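Local coordinates for SusD superfamily protein (Bacteroides vulgatus ATCC 8482, PDB 3JQ0) that is of unknown function in detail but, as an outer membrane member of the SusD family, probably binds glycans or related nutrients at the cell surface, at residues Ser27-Leu32 with Val67-Tyr72; Phe31-Pro36 with Leu119-Asp124; Gln52-Leu57 with Leu295-Val300; Glu35-Ile40 with Leu471-Asp476. All coordinates share one frame; numbering follows the deposited sequence. Where two conformers were deposited one is given.

Overall arrangement
All four contacts gather around the helix 27-34 and the loop that follows it. Contacts 1 and 2 are buried, share F31 and L32, and use neighbouring sides of this helix: one receives an isoleucine from a loop, the other packs a leucine on the end of helix 97-122, with a water bridging beside it. Contacts 3 and 4 are partly buried and bring in distant parts of the chain. In contact 3 a selenomethionine packs on a glutamine and a leucine beside strand 299-300, with a water at the more exposed end. Contact 4 is the most polar, an arginine held by carbonyls and a tryptophan face. W473 of contact 4 is bonded through its backbone to S121 of contact 2.

Contact 1: residues Ser27-Leu32 with Val67-Tyr72; sequences SYNFFL and VGISNY
I69 points its side chain at helix 27-34 and settles between N29 and L32, two residues that lie about one turn apart on the same face of the helix. The end of the isoleucine does most of the touching. Its CD1 lies 3.8 Å from L32 CB, close in against the helix, while the same methyl comes within 4.0 Å of OD1 on N29. With CG1 beside the backbone N (chi1 -58°) and the chain extended beyond it, the longer branch of I69 reaches toward L32 CB, and the shorter branch is left beside the asparagine amide, CG2 lying 4.1 Å from N29 ND2. L32 meets the isoleucine again further out, where its CD1 is 4.1 Å from I69 CG1. Both helix side chains run at a slant to that of I69, so the isoleucine tip rests on L32 CB at the helix surface. Helix 27-34 is consistent with the TPR-like helical part of SusD proteins, and here the loop leading into helix 75-91 lays an aliphatic side chain on it. I69 also touches W122 of helix 97-122. The N29 amide has a polar tie of its own, a weak hydrogen bond from ND2 to the carbonyl of G73, just past the loop segment, which would steady the amide beside the isoleucine. The same L32 CD1 also packs within its own helix, 3.6 Å above one face of the Y28 ring, displaced toward the rim.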
# COMPACT_ATOMS: atom_id res chain seq x y z
N SER A 27 1.46 -5.67 8.25
CA SER A 27 1.93 -4.58 7.36
C SER A 27 2.66 -5.13 6.16
O SER A 27 2.40 -4.73 5.02
CB SER A 27 3.00 -3.73 8.15
OG SER A 27 2.52 -2.97 9.16
N TYR A 28 3.64 -6.00 6.43
CA TYR A 28 4.43 -6.58 5.37
C TYR A 28 3.54 -7.36 4.39
O TYR A 28 3.65 -7.21 3.17
CB TYR A 28 5.53 -7.46 5.97
CG TYR A 28 6.39 -8.15 4.94
CD1 TYR A 28 6.96 -7.47 3.92
CD2 TYR A 28 6.64 -9.51 5.06
CE1 TYR A 28 7.79 -8.12 2.99
CE2 TYR A 28 7.44 -10.17 4.19
CZ TYR A 28 8.01 -9.47 3.12
OH TYR A 28 8.83 -10.13 2.23
N ASN A 29 2.65 -8.21 4.92
CA ASN A 29 1.72 -8.92 4.04
C ASN A 29 0.85 -7.99 3.22
O ASN A 29 0.59 -8.29 2.05
CB ASN A 29 0.86 -9.89 4.82
CG ASN A 29 1.56 -11.16 5.21
OD1 ASN A 29 2.65 -11.45 4.77
ND2 ASN A 29 0.88 -11.95 6.05
N PHE A 30 0.42 -6.86 3.76
CA PHE A 30 -0.38 -5.92 2.95
C PHE A 30 0.44 -5.41 1.79
O PHE A 30 -0.07 -5.24 0.69
CB PHE A 30 -0.91 -4.75 3.81
CG PHE A 30 -1.79 -5.16 4.96
CD1 PHE A 30 -2.63 -6.29 4.91
CD2 PHE A 30 -1.80 -4.42 6.14
CE1 PHE A 30 -3.41 -6.66 6.00
CE2 PHE A 30 -2.58 -4.79 7.22
CZ PHE A 30 -3.36 -5.92 7.16
N PHE A 31 1.72 -5.09 2.02
CA PHE A 31 2.63 -4.74 0.94
C PHE A 31 2.70 -5.84 -0.11
O PHE A 31 2.56 -5.59 -1.30
CB PHE A 31 4.00 -4.38 1.48
CG PHE A 31 5.09 -4.33 0.44
CD1 PHE A 31 5.16 -3.29 -0.49
CD2 PHE A 31 5.99 -5.39 0.36
CE1 PHE A 31 6.19 -3.32 -1.44
CE2 PHE A 31 7.00 -5.40 -0.59
CZ PHE A 31 7.08 -4.37 -1.49
N LEU A 32 2.97 -7.07 0.34
CA LEU A 32 3.14 -8.16 -0.59
C LEU A 32 1.90 -8.42 -1.44
O LEU A 32 2.01 -8.74 -2.63
CB LEU A 32 3.52 -9.46 0.14
CG LEU A 32 4.90 -9.52 0.83
CD1 LEU A 32 5.03 -10.90 1.51
CD2 LEU A 32 6.04 -9.21 -0.12
N VAL A 67 3.49 -20.84 -2.46
CA VAL A 67 2.28 -20.02 -2.46
C VAL A 67 2.50 -18.53 -2.29
O VAL A 67 1.58 -17.75 -2.44
CB VAL A 67 1.24 -20.50 -1.43
CG1 VAL A 67 0.81 -21.93 -1.70
CG2 VAL A 67 1.75 -20.35 -0.01
N GLY A 68 3.71 -18.13 -1.91
CA GLY A 68 4.01 -16.71 -1.63
C GLY A 68 3.65 -16.35 -0.19
O GLY A 68 4.53 -15.92 0.56
N ILE A 69 2.36 -16.45 0.15
CA ILE A 69 1.87 -16.21 1.50
C ILE A 69 0.93 -17.35 1.85
O ILE A 69 -0.03 -17.60 1.12
CB ILE A 69 1.11 -14.86 1.60
CG1 ILE A 69 2.01 -13.67 1.18
CG2 ILE A 69 0.51 -14.72 2.99
CD1 ILE A 69 1.25 -12.36 1.15
N SER A 70 1.23 -18.04 2.95
CA SER A 70 0.42 -19.14 3.47
C SER A 70 -0.74 -18.67 4.33
O SER A 70 -0.72 -17.59 4.92
CB SER A 70 1.28 -20.10 4.30
OG SER A 70 2.05 -20.94 3.46
N ASN A 71 -1.74 -19.55 4.44
CA ASN A 71 -2.79 -19.43 5.45
C ASN A 71 -3.46 -18.09 5.50
O ASN A 71 -3.63 -17.48 6.57
CB ASN A 71 -2.27 -19.81 6.86
CG ASN A 71 -3.40 -20.09 7.87
OD1 ASN A 71 -4.49 -20.53 7.47
ND2 ASN A 71 -3.17 -19.85 9.13
N TYR A 72 -3.81 -17.58 4.33
CA TYR A 72 -4.57 -16.33 4.23
C TYR A 72 -3.85 -15.19 4.95
O TYR A 72 -4.49 -14.29 5.51
CB TYR A 72 -6.01 -16.51 4.73
CG TYR A 72 -6.79 -17.53 3.95
CD1 TYR A 72 -7.23 -17.29 2.65
CD2 TYR A 72 -7.03 -18.81 4.50
CE1 TYR A 72 -7.97 -18.23 1.96
CE2 TYR A 72 -7.81 -19.75 3.80
CZ TYR A 72 -8.27 -19.44 2.54
OH TYR A 72 -9.08 -20.36 1.92

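Contact 2: residues Phe31-Pro36 with Leu119-Asp124; sequences FLLGEP and LRSWGD
L33 and S121 bring the two helices together, their CA atoms 6.9 Å apart where the last turn of helix 27-34 faces the C-terminal part of helix 97-122. The L33 side chain, with CG beside its backbone N (chi1 -70°), directs CD2 into the angle between S121 and W122. That methyl lies 3.4 Å from S121 OG and 4.1 Å from both CZ3 and CH2 of the W122 ring, which it approaches obliquely at its outer corner. The packing is consistent with the TPR-like helical part of SusD proteins, and a water bridges the two helices: it donates to L33 O at 2.8 Å and is hydrogen-bonded to S121 OG at 2.9 Å. The serine hydroxyl also bonds to H117 O, one turn back in its own helix, and to the hydroxyl of Y450, so this buried oxygen is gripped from several directions while the L33 side chain lies against it, CD2 nearest. An alanine in place of L33 is likely to open a gap between S121 and the W122 ring corner. The indole nitrogen of W122 is held elsewhere, by the carbonyl of P474, which probably limits how far the ring can turn.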
# COMPACT_ATOMS: atom_id res chain seq x y z
N PHE A 31 1.72 -5.09 2.02
CA PHE A 31 2.63 -4.74 0.94
C PHE A 31 2.70 -5.84 -0.11
O PHE A 31 2.56 -5.59 -1.30
CB PHE A 31 4.00 -4.38 1.48
CG PHE A 31 5.09 -4.33 0.44
CD1 PHE A 31 5.16 -3.29 -0.49
CD2 PHE A 31 5.99 -5.39 0.36
CE1 PHE A 31 6.19 -3.32 -1.44
CE2 PHE A 31 7.00 -5.40 -0.59
CZ PHE A 31 7.08 -4.37 -1.49
N LEU A 32 2.97 -7.07 0.34
CA LEU A 32 3.14 -8.16 -0.59
C LEU A 32 1.90 -8.42 -1.44
O LEU A 32 2.01 -8.74 -2.63
CB LEU A 32 3.52 -9.46 0.14
CG LEU A 32 4.90 -9.52 0.83
CD1 LEU A 32 5.03 -10.90 1.51
CD2 LEU A 32 6.04 -9.21 -0.12
N LEU A 33 0.73 -8.33 -0.81
CA LEU A 33 -0.50 -8.56 -1.53
C LEU A 33 -0.78 -7.46 -2.53
O LEU A 33 -1.37 -7.73 -3.60
CB LEU A 33 -1.68 -8.65 -0.53
CG LEU A 33 -1.69 -9.90 0.34
CD1 LEU A 33 -2.79 -9.78 1.38
CD2 LEU A 33 -1.87 -11.16 -0.49
N GLY A 34 -0.37 -6.22 -2.23
CA GLY A 34 -0.80 -5.10 -3.04
C GLY A 34 0.17 -4.59 -4.08
O GLY A 34 -0.25 -3.78 -4.91
N GLU A 35 1.43 -5.07 -4.09
CA GLU A 35 2.45 -4.47 -4.95
C GLU A 35 3.32 -5.40 -5.80
O GLU A 35 3.33 -5.24 -7.02
CB GLU A 35 3.23 -3.41 -4.19
CG GLU A 35 4.39 -2.81 -4.92
CD GLU A 35 5.02 -1.61 -4.21
OE1 GLU A 35 4.29 -0.92 -3.47
OE2 GLU A 35 6.23 -1.35 -4.41
N PRO A 36 4.09 -6.34 -5.21
CA PRO A 36 5.15 -6.98 -5.99
C PRO A 36 4.78 -7.94 -7.10
O PRO A 36 5.69 -8.32 -7.85
CB PRO A 36 6.04 -7.66 -4.94
CG PRO A 36 5.73 -6.98 -3.67
CD PRO A 36 4.29 -6.60 -3.77
N LEU A 119 -10.73 -10.85 -0.22
CA LEU A 119 -11.53 -10.91 -1.46
C LEU A 119 -10.65 -10.71 -2.70
O LEU A 119 -10.72 -11.46 -3.65
CB LEU A 119 -12.58 -9.81 -1.44
CG LEU A 119 -13.40 -9.70 -2.71
CD1 LEU A 119 -14.31 -10.91 -2.95
CD2 LEU A 119 -14.20 -8.40 -2.71
N ARG A 120 -9.81 -9.67 -2.67
CA ARG A 120 -8.99 -9.33 -3.82
C ARG A 120 -7.87 -10.33 -4.07
O ARG A 120 -7.39 -10.47 -5.18
CB ARG A 120 -8.43 -7.91 -3.67
CG ARG A 120 -9.50 -6.82 -3.71
CD ARG A 120 -8.88 -5.45 -3.56
NE ARG A 120 -8.43 -5.24 -2.18
CZ ARG A 120 -7.77 -4.16 -1.79
NH1 ARG A 120 -7.45 -3.23 -2.66
NH2 ARG A 120 -7.39 -4.06 -0.53
N SER A 121 -7.47 -11.02 -3.01
CA SER A 121 -6.30 -11.91 -3.06
C SER A 121 -6.67 -13.38 -3.25
O SER A 121 -6.11 -14.05 -4.10
CB SER A 121 -5.42 -11.69 -1.83
OG SER A 121 -4.94 -10.34 -1.83
N TRP A 122 -7.60 -13.89 -2.44
CA TRP A 122 -8.06 -15.27 -2.48
C TRP A 122 -9.46 -15.51 -3.06
O TRP A 122 -9.74 -16.62 -3.48
CB TRP A 122 -7.91 -15.94 -1.11
CG TRP A 122 -6.48 -16.31 -0.80
CD1 TRP A 122 -5.83 -17.46 -1.25
CD2 TRP A 122 -5.49 -15.55 -0.06
NE1 TRP A 122 -4.54 -17.46 -0.80
CE2 TRP A 122 -4.29 -16.29 -0.11
CE3 TRP A 122 -5.50 -14.34 0.61
CZ2 TRP A 122 -3.13 -15.84 0.53
CZ3 TRP A 122 -4.34 -13.91 1.23
CH2 TRP A 122 -3.19 -14.65 1.17
N GLY A 123 -10.29 -14.46 -3.15
CA GLY A 123 -11.60 -14.58 -3.82
C GLY A 123 -12.66 -15.09 -2.87
O GLY A 123 -13.14 -14.39 -1.97
N ASP A 124 -13.09 -16.34 -3.10
CA ASP A 124 -14.07 -17.03 -2.26
C ASP A 124 -13.36 -17.45 -0.96
O ASP A 124 -12.36 -18.14 -1.04
CB ASP A 124 -14.61 -18.29 -2.92
CG ASP A 124 -15.34 -18.08 -4.23
OD1 ASP A 124 -15.54 -16.97 -4.70
OD2 ASP A 124 -15.79 -19.13 -4.74
O HOH W 1 -3.29 -9.67 -4.08

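Contact 3: residues Gln52-Leu57 with Leu295-Val300; sequences QGMERL and LTQLQV
Q297, the first residue of 295-300 to touch the other segment, lays its extended side chain across M54 and up to Q52. Its CB packs 3.7 Å from CG of the selenomethionine M54, and the two chains cross at about a right angle. Farther along, the amide divides its contacts: OE1 lies 3.4 Å from M54 CG, whereas NE2 rests 3.7 Å from Q52 CG, against the aliphatic part of that residue. The two glutamine amides do not stack, their planes standing 59° apart. A water instead links the Q297 amide to the backbone of Q52, donating to Q297 OE1 at 2.7 Å and also to Q52 O. L298 comes next and adds a second contact to M54. Its CD2 is 4.0 Å from M54 CB and also lies against M54 O, a carbonyl already engaged by the amide of L57 in the short 3-10 turn 54-56. M54 itself is folded back by bends at chi2 (-48°) and chi3 (-59°), which carry CE round to the second methyl of the leucine, 4.1 Å from L298 CD1. Q299 makes its bonds elsewhere: its NE2 makes a nearly straight bond of 2.9 Å to V300 O, and the same amide is tied to I46 N and P337 O. Q299 and V300 form the short, weakly bonded strand 299-300, antiparallel to strand 41-43. Helix 27-34 packs on the contact, with Y28 and L32 against M54 and F31 against L298, while helix 262-265 flanks Q297 and L298 through R264 and L265.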
# COMPACT_ATOMS: atom_id res chain seq x y z
N GLN A 52 15.56 -15.99 -2.97
CA GLN A 52 14.97 -16.93 -2.03
C GLN A 52 13.47 -17.04 -2.14
O GLN A 52 12.76 -17.07 -1.14
CB GLN A 52 15.40 -16.63 -0.61
CG GLN A 52 16.91 -16.66 -0.40
CD GLN A 52 17.51 -18.02 -0.41
OE1 GLN A 52 16.95 -18.96 -0.99
NE2 GLN A 52 18.69 -18.15 0.22
N GLY A 53 12.98 -17.07 -3.39
CA GLY A 53 11.58 -17.28 -3.69
C GLY A 53 10.80 -15.99 -3.80
O GLY A 53 9.69 -16.00 -4.31
N MSE A 54 11.36 -14.85 -3.39
CA MSE A 54 10.62 -13.58 -3.57
C MSE A 54 10.35 -13.31 -5.06
O MSE A 54 9.35 -12.63 -5.37
CB MSE A 54 11.37 -12.42 -2.95
CG MSE A 54 11.56 -12.50 -1.46
SE MSE A 54 10.04 -12.93 -0.38
CE MSE A 54 8.92 -11.57 -0.85
N GLU A 55 11.20 -13.82 -5.94
CA GLU A 55 11.03 -13.58 -7.36
C GLU A 55 9.73 -14.17 -7.89
O GLU A 55 9.28 -13.77 -8.97
CB GLU A 55 12.23 -14.15 -8.14
CG GLU A 55 12.37 -15.66 -8.22
CD GLU A 55 12.81 -16.42 -6.97
OE1 GLU A 55 13.27 -15.78 -5.98
OE2 GLU A 55 12.75 -17.67 -6.99
N ARG A 56 9.14 -15.12 -7.19
CA ARG A 56 7.90 -15.69 -7.69
C ARG A 56 6.76 -14.70 -7.71
O ARG A 56 5.78 -14.94 -8.40
CB ARG A 56 7.52 -16.93 -6.91
CG ARG A 56 8.51 -18.03 -7.07
CD ARG A 56 7.88 -19.32 -6.61
NE ARG A 56 8.77 -20.44 -6.79
CZ ARG A 56 8.60 -21.40 -7.66
NH1 ARG A 56 7.50 -21.46 -8.40
NH2 ARG A 56 9.55 -22.34 -7.73
N LEU A 57 6.89 -13.60 -6.96
CA LEU A 57 5.91 -12.52 -7.05
C LEU A 57 6.02 -11.75 -8.38
O LEU A 57 5.08 -11.82 -9.18
CB LEU A 57 5.92 -11.63 -5.79
CG LEU A 57 5.66 -12.34 -4.49
CD1 LEU A 57 5.61 -11.36 -3.33
CD2 LEU A 57 4.47 -13.25 -4.50
N LEU A 295 19.09 -6.36 3.63
CA LEU A 295 19.18 -7.39 2.62
C LEU A 295 18.13 -7.11 1.55
O LEU A 295 16.99 -6.78 1.89
CB LEU A 295 18.95 -8.74 3.28
CG LEU A 295 19.23 -10.03 2.56
CD1 LEU A 295 20.71 -10.28 2.54
CD2 LEU A 295 18.56 -11.23 3.32
N THR A 296 18.50 -7.22 0.27
CA THR A 296 17.58 -7.00 -0.82
C THR A 296 17.25 -8.32 -1.50
O THR A 296 18.14 -8.97 -2.08
CB THR A 296 18.18 -6.02 -1.86
OG1 THR A 296 18.49 -4.81 -1.19
CG2 THR A 296 17.26 -5.75 -3.01
N GLN A 297 15.97 -8.71 -1.42
CA GLN A 297 15.46 -9.86 -2.19
C GLN A 297 14.42 -9.52 -3.26
O GLN A 297 14.15 -10.34 -4.11
CB GLN A 297 14.88 -10.92 -1.22
CG GLN A 297 15.92 -11.55 -0.33
CD GLN A 297 15.40 -12.63 0.54
OE1 GLN A 297 14.18 -12.79 0.69
NE2 GLN A 297 16.32 -13.38 1.16
N LEU A 298 13.91 -8.27 -3.24
CA LEU A 298 13.03 -7.72 -4.26
C LEU A 298 13.74 -6.49 -4.80
O LEU A 298 14.05 -5.58 -4.02
CB LEU A 298 11.67 -7.33 -3.68
CG LEU A 298 10.63 -8.44 -3.47
CD1 LEU A 298 9.44 -7.91 -2.68
CD2 LEU A 298 10.21 -9.07 -4.84
N GLN A 299 14.07 -6.50 -6.10
CA GLN A 299 14.89 -5.46 -6.73
C GLN A 299 14.06 -4.71 -7.76
O GLN A 299 13.64 -5.27 -8.78
CB GLN A 299 16.08 -6.16 -7.39
CG GLN A 299 16.94 -5.24 -8.24
CD GLN A 299 17.60 -4.14 -7.47
OE1 GLN A 299 18.43 -4.43 -6.58
NE2 GLN A 299 17.31 -2.89 -7.81
N VAL A 300 13.91 -3.40 -7.54
CA VAL A 300 13.32 -2.52 -8.52
C VAL A 300 14.09 -2.70 -9.84
O VAL A 300 15.32 -2.67 -9.85
CB VAL A 300 13.34 -1.06 -8.05
CG1 VAL A 300 12.93 -0.07 -9.17
CG2 VAL A 300 12.50 -0.87 -6.77
O HOH W 2 12.70 -15.07 1.01

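Contact 4: residues Glu35-Ile40 with Leu471-Asp476; sequences EPRADI and LLWPID
The W473 indole carries the R37 side chain over one face. R37 CD lies 3.4 Å from W473 CZ2, out toward the rim, and the guanidinium continues over the five-membered ring, CZ standing 4.6 Å from its centroid in a cation-pi contact. The guanidinium is not laid flat on the ring: the two planes are 85° apart, so an edge of the charged group, with NH1 leading, is turned to the indole. NH1 comes 3.3 Å from W473 NE1, but both are donors and no bond is made. At its edge the guanidinium also meets backbone: NH1 gives a hydrogen bond of 3.1 Å to L472 O, with an N-H...O angle of 152°, from well above the carbonyl plane. A second bond from NH1, to L471 O at 3.3 Å, is weak. The bend at chi3 (65°) swings the group round to this pair of carbonyls while the methylenes stay on the indole. The other nitrogens are held as well, NE by N60 OD1 and NH2 by R470 O, which should fix the rotation of the group. Shortening R37 to alanine is likely to deprive N60 OD1 and R470 O of their donors and W473 of its cation. On the arginine side the chain is a type I turn from E35 to A38, closed by A38 N to E35 O at 3.1 Å. The arrangement is that of an arginine pinned between backbone carbonyls and an aromatic face, here fastening the loop after helix 27-34 to the loop before helix 477-482, near the C-terminus of this SusD-family chain.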
# COMPACT_ATOMS: atom_id res chain seq x y z
N GLU A 35 1.43 -5.07 -4.09
CA GLU A 35 2.45 -4.47 -4.95
C GLU A 35 3.32 -5.40 -5.80
O GLU A 35 3.33 -5.24 -7.02
CB GLU A 35 3.23 -3.41 -4.19
CG GLU A 35 4.39 -2.81 -4.92
CD GLU A 35 5.02 -1.61 -4.21
OE1 GLU A 35 4.29 -0.92 -3.47
OE2 GLU A 35 6.23 -1.35 -4.41
N PRO A 36 4.09 -6.34 -5.21
CA PRO A 36 5.15 -6.98 -5.99
C PRO A 36 4.78 -7.94 -7.10
O PRO A 36 5.69 -8.32 -7.85
CB PRO A 36 6.04 -7.66 -4.94
CG PRO A 36 5.73 -6.98 -3.67
CD PRO A 36 4.29 -6.60 -3.77
N ARG A 37 3.51 -8.33 -7.24
CA ARG A 37 3.13 -9.10 -8.43
C ARG A 37 3.03 -8.29 -9.72
O ARG A 37 2.88 -8.86 -10.78
CB ARG A 37 1.82 -9.86 -8.16
CG ARG A 37 1.94 -10.98 -7.17
CD ARG A 37 0.67 -11.77 -6.96
NE ARG A 37 0.35 -12.45 -8.21
CZ ARG A 37 -0.76 -13.15 -8.42
NH1 ARG A 37 -1.65 -13.30 -7.46
NH2 ARG A 37 -0.95 -13.73 -9.60
N ALA A 38 3.13 -6.95 -9.62
CA ALA A 38 3.06 -6.09 -10.80
C ALA A 38 4.45 -5.91 -11.40
O ALA A 38 5.20 -6.89 -11.46
CB ALA A 38 2.31 -4.78 -10.46
N ASP A 39 4.78 -4.71 -11.87
CA ASP A 39 5.87 -4.50 -12.81
C ASP A 39 7.08 -3.76 -12.22
O ASP A 39 8.07 -3.53 -12.93
CB ASP A 39 5.37 -3.79 -14.07
CG ASP A 39 4.52 -2.55 -13.83
OD1 ASP A 39 4.15 -2.25 -12.66
OD2 ASP A 39 4.20 -1.88 -14.86
N ILE A 40 7.08 -3.43 -10.93
CA ILE A 40 8.17 -2.66 -10.36
C ILE A 40 9.47 -3.47 -10.21
O ILE A 40 10.56 -2.94 -10.42
CB ILE A 40 7.75 -2.02 -9.02
CG1 ILE A 40 6.68 -0.94 -9.24
CG2 ILE A 40 8.97 -1.47 -8.25
CD1 ILE A 40 5.92 -0.57 -7.98
N LEU A 471 -5.11 -14.92 -11.32
CA LEU A 471 -5.05 -13.58 -10.75
C LEU A 471 -5.17 -13.61 -9.22
O LEU A 471 -4.67 -12.68 -8.57
CB LEU A 471 -6.15 -12.70 -11.31
CG LEU A 471 -6.06 -12.51 -12.83
CD1 LEU A 471 -7.12 -11.48 -13.28
CD2 LEU A 471 -4.67 -12.01 -13.24
N LEU A 472 -5.81 -14.63 -8.68
CA LEU A 472 -5.87 -14.85 -7.22
C LEU A 472 -4.54 -15.51 -6.77
O LEU A 472 -3.62 -15.65 -7.57
CB LEU A 472 -7.13 -15.66 -6.89
CG LEU A 472 -8.45 -15.02 -7.31
CD1 LEU A 472 -9.59 -16.04 -7.03
CD2 LEU A 472 -8.67 -13.72 -6.55
N TRP A 473 -4.49 -15.88 -5.50
CA TRP A 473 -3.35 -16.54 -4.90
C TRP A 473 -3.73 -17.97 -4.55
O TRP A 473 -4.88 -18.25 -4.22
CB TRP A 473 -2.95 -15.82 -3.62
CG TRP A 473 -2.35 -14.43 -3.83
CD1 TRP A 473 -2.99 -13.35 -4.35
CD2 TRP A 473 -1.04 -13.97 -3.45
NE1 TRP A 473 -2.14 -12.27 -4.40
CE2 TRP A 473 -0.94 -12.63 -3.83
CE3 TRP A 473 0.07 -14.57 -2.86
CZ2 TRP A 473 0.18 -11.84 -3.58
CZ3 TRP A 473 1.20 -13.81 -2.62
CH2 TRP A 473 1.24 -12.46 -2.99
N PRO A 474 -2.77 -18.90 -4.63
CA PRO A 474 -3.03 -20.28 -4.24
C PRO A 474 -3.12 -20.44 -2.72
O PRO A 474 -2.70 -19.54 -1.97
CB PRO A 474 -1.82 -21.01 -4.80
CG PRO A 474 -0.69 -20.00 -4.69
CD PRO A 474 -1.36 -18.66 -4.98
N ILE A 475 -3.62 -21.57 -2.30
CA ILE A 475 -3.70 -21.97 -0.89
C ILE A 475 -2.70 -23.10 -0.63
O ILE A 475 -2.64 -24.05 -1.37
CB ILE A 475 -5.13 -22.44 -0.52
CG1 ILE A 475 -6.20 -21.40 -0.89
CG2 ILE A 475 -5.19 -22.80 0.98
CD1 ILE A 475 -7.61 -21.94 -0.84
N ASP A 476 -1.90 -22.94 0.42
CA ASP A 476 -0.87 -23.95 0.76
C ASP A 476 -1.49 -25.22 1.30
O ASP A 476 -2.61 -25.23 1.85
CB ASP A 476 0.11 -23.38 1.75
CG ASP A 476 -0.53 -23.02 3.05
OD1 ASP A 476 -1.32 -22.06 3.08
OD2 ASP A 476 -0.31 -23.75 4.04